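Local atomic coordinates of thiamine-biosynthesis protein ThiS (Geobacter metallireducens GS-15, PDB entry 3CWI), a protein that probably serves as the ubiquitin-like sulfur carrier that supplies sulfur for building the thiazole ring of thiamine. Residues Y34-N40 with D58-Y64. Residues are numbered along the deposited sequence; the frame is centred on the assembly and turned at random.
Sequences YVTVELN and DAVEFLY
With CG2 of Val-35 anti to the backbone N (CG1 at chi1 60°) and the Tyr-64 ring swung beside its own backbone N (chi1 -58°), the methyl lies over one ring face, a CH-pi contact with CG2 3.7 Å from the Tyr-64 ring centroid. The pair ends an antiparallel strand pairing inside the ubiquitin-like beta-grasp sheet, 36-39 against 59-63. Its register is fixed by two reciprocal backbone pairs, Thr-36 with Leu-63 and Glu-38 with Glu-61; the Thr-36 N to Leu-63 O bond measures 2.7 Å. Val-37 CG2 meets the edge of the Phe-62 ring in its plane, 3.9 Å from CD1, and Leu-24 of helix 20-26 touches both side chains. Tyr-64 OH donates a hydrogen bond to Ala-30 O; an alanine in place of the tyrosine would probably leave that carbonyl without this donor and Val-35 CG2 without its aromatic cover. On the face opposite Val-37 and Phe-62 the Glu-38 and Glu-61 carboxylates, planes 74° apart, bring their OE1 atoms to 3.1 Å, which may raise the proton affinity of one. At the far end the Asn-40 amide spans two residues: OD1 accepts Ala-59 N at 2.9 Å, while ND2 reaches Asp-58 OD1 weakly at 3.2 Å, Asp-58 OD2 being hydrogen-bonded to Lys-55 N.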
loop_
_atom_site.group_PDB
_atom_site.type_symbol
_atom_site.label_atom_id
_atom_site.label_comp_id
_atom_site.label_asym_id
_atom_site.label_seq_id
_atom_site.Cartn_x
_atom_site.Cartn_y
_atom_site.Cartn_z
ATOM N N TYR A 34 12.439 -1.551 2.257
ATOM C CA TYR A 34 12.545 -2.625 1.288
ATOM C C TYR A 34 11.341 -3.569 1.311
ATOM O O TYR A 34 11.453 -4.757 1.631
ATOM C CB TYR A 34 13.863 -3.384 1.486
ATOM C CG TYR A 34 15.044 -2.721 0.790
ATOM C CD1 TYR A 34 15.387 -1.393 1.063
ATOM C CD2 TYR A 34 15.788 -3.407 -0.176
ATOM C CE1 TYR A 34 16.440 -0.759 0.387
ATOM C CE2 TYR A 34 16.848 -2.785 -0.857
ATOM C CZ TYR A 34 17.164 -1.465 -0.575
ATOM O OH TYR A 34 18.196 -0.842 -1.248
ATOM N N VAL A 35 10.180 -3.007 0.987
ATOM C CA VAL A 35 8.926 -3.751 0.908
ATOM C C VAL A 35 8.379 -3.442 -0.482
ATOM O O VAL A 35 8.633 -2.366 -1.020
ATOM C CB VAL A 35 7.901 -3.281 1.981
ATOM C CG1 VAL A 35 7.576 -1.806 1.802
ATOM C CG2 VAL A 35 6.629 -4.116 1.889
ATOM N N THR A 36 7.659 -4.385 -1.078
ATOM C CA THR A 36 7.087 -4.171 -2.401
ATOM C C THR A 36 5.592 -3.943 -2.245
ATOM O O THR A 36 4.913 -4.684 -1.526
ATOM C CB THR A 36 7.291 -5.393 -3.327
ATOM O OG1 THR A 36 8.689 -5.590 -3.569
ATOM C CG2 THR A 36 6.566 -5.184 -4.651
ATOM N N VAL A 37 5.071 -2.926 -2.920
ATOM C CA VAL A 37 3.649 -2.630 -2.821
ATOM C C VAL A 37 2.887 -2.907 -4.105
ATOM O O VAL A 37 3.297 -2.484 -5.180
ATOM C CB VAL A 37 3.411 -1.155 -2.432
ATOM C CG1 VAL A 37 1.910 -0.888 -2.302
ATOM C CG2 VAL A 37 4.119 -0.840 -1.117
ATOM N N GLU A 38 1.777 -3.629 -3.981
ATOM C CA GLU A 38 0.927 -3.929 -5.127
ATOM C C GLU A 38 -0.408 -3.232 -4.923
ATOM O O GLU A 38 -0.977 -3.273 -3.833
ATOM C CB GLU A 38 0.701 -5.437 -5.282
ATOM C CG GLU A 38 1.768 -6.146 -6.106
ATOM C CD GLU A 38 1.399 -7.583 -6.440
ATOM O OE1 GLU A 38 0.315 -7.800 -7.032
ATOM O OE2 GLU A 38 2.195 -8.492 -6.118
ATOM N N LEU A 39 -0.885 -2.570 -5.973
ATOM C CA LEU A 39 -2.157 -1.863 -5.929
ATOM C C LEU A 39 -3.010 -2.401 -7.067
ATOM O O LEU A 39 -2.642 -2.294 -8.238
ATOM C CB LEU A 39 -1.939 -0.354 -6.098
ATOM C CG LEU A 39 -3.201 0.502 -6.200
ATOM C CD1 LEU A 39 -4.101 0.259 -4.977
ATOM C CD2 LEU A 39 -2.810 1.966 -6.287
ATOM N N ASN A 40 -4.143 -2.995 -6.707
ATOM C CA ASN A 40 -5.065 -3.584 -7.672
ATOM C C ASN A 40 -4.367 -4.558 -8.628
ATOM O O ASN A 40 -4.615 -4.559 -9.838
ATOM C CB ASN A 40 -5.806 -2.482 -8.447
ATOM C CG ASN A 40 -6.697 -1.637 -7.539
ATOM O OD1 ASN A 40 -7.169 -2.115 -6.505
ATOM N ND2 ASN A 40 -6.948 -0.390 -7.933
ATOM N N ASP A 58 -10.131 0.019 -3.256
ATOM C CA ASP A 58 -8.875 -0.460 -3.837
ATOM C C ASP A 58 -8.284 -1.614 -3.016
ATOM O O ASP A 58 -8.588 -1.759 -1.832
ATOM C CB ASP A 58 -7.854 0.680 -3.931
ATOM C CG ASP A 58 -8.128 1.628 -5.088
ATOM O OD1 ASP A 58 -8.904 1.262 -6.000
ATOM O OD2 ASP A 58 -7.543 2.744 -5.106
ATOM N N ALA A 59 -7.445 -2.428 -3.654
ATOM C CA ALA A 59 -6.812 -3.567 -2.987
ATOM C C ALA A 59 -5.301 -3.376 -2.958
ATOM O O ALA A 59 -4.658 -3.313 -4.002
ATOM C CB ALA A 59 -7.150 -4.854 -3.717
ATOM N N VAL A 60 -4.737 -3.283 -1.764
ATOM C CA VAL A 60 -3.304 -3.104 -1.639
ATOM C C VAL A 60 -2.666 -4.322 -0.997
ATOM O O VAL A 60 -3.253 -4.963 -0.116
ATOM C CB VAL A 60 -2.979 -1.836 -0.817
ATOM C CG1 VAL A 60 -3.589 -0.619 -1.497
ATOM C CG2 VAL A 60 -3.533 -1.965 0.596
ATOM N N GLU A 61 -1.465 -4.654 -1.451
ATOM C CA GLU A 61 -0.745 -5.804 -0.910
ATOM C C GLU A 61 0.687 -5.411 -0.570
ATOM O O GLU A 61 1.337 -4.678 -1.312
ATOM C CB GLU A 61 -0.718 -6.929 -1.941
ATOM C CG GLU A 61 -2.077 -7.402 -2.400
ATOM C CD GLU A 61 -1.974 -8.302 -3.616
ATOM O OE1 GLU A 61 -1.683 -7.787 -4.720
ATOM O OE2 GLU A 61 -2.168 -9.522 -3.469
ATOM N N PHE A 62 1.166 -5.902 0.562
ATOM C CA PHE A 62 2.521 -5.626 0.995
ATOM C C PHE A 62 3.297 -6.933 0.948
ATOM O O PHE A 62 2.964 -7.889 1.647
ATOM C CB PHE A 62 2.517 -5.042 2.408
ATOM C CG PHE A 62 1.763 -3.748 2.516
ATOM C CD1 PHE A 62 2.134 -2.651 1.753
ATOM C CD2 PHE A 62 0.661 -3.634 3.355
ATOM C CE1 PHE A 62 1.420 -1.460 1.817
ATOM C CE2 PHE A 62 -0.062 -2.443 3.427
ATOM C CZ PHE A 62 0.319 -1.364 2.659
ATOM N N LEU A 63 4.318 -6.974 0.097
ATOM C CA LEU A 63 5.124 -8.179 -0.065
ATOM C C LEU A 63 6.609 -7.900 0.176
ATOM O O LEU A 63 7.093 -6.790 -0.061
ATOM C CB LEU A 63 4.935 -8.746 -1.477
ATOM C CG LEU A 63 3.524 -8.771 -2.089
ATOM C CD1 LEU A 63 3.604 -9.353 -3.491
ATOM C CD2 LEU A 63 2.578 -9.580 -1.224
ATOM N N TYR A 64 7.328 -8.918 0.648
ATOM C CA TYR A 64 8.755 -8.783 0.911
ATOM C C TYR A 64 9.522 -9.877 0.189
ATOM O O TYR A 64 9.314 -11.060 0.447
ATOM C CB TYR A 64 9.054 -8.887 2.408
ATOM C CG TYR A 64 8.346 -7.871 3.268
ATOM C CD1 TYR A 64 7.048 -8.099 3.731
ATOM C CD2 TYR A 64 8.978 -6.685 3.634
ATOM C CE1 TYR A 64 6.400 -7.167 4.545
ATOM C CE2 TYR A 64 8.345 -5.753 4.441
ATOM C CZ TYR A 64 7.058 -6.000 4.893
ATOM O OH TYR A 64 6.436 -5.071 5.693
#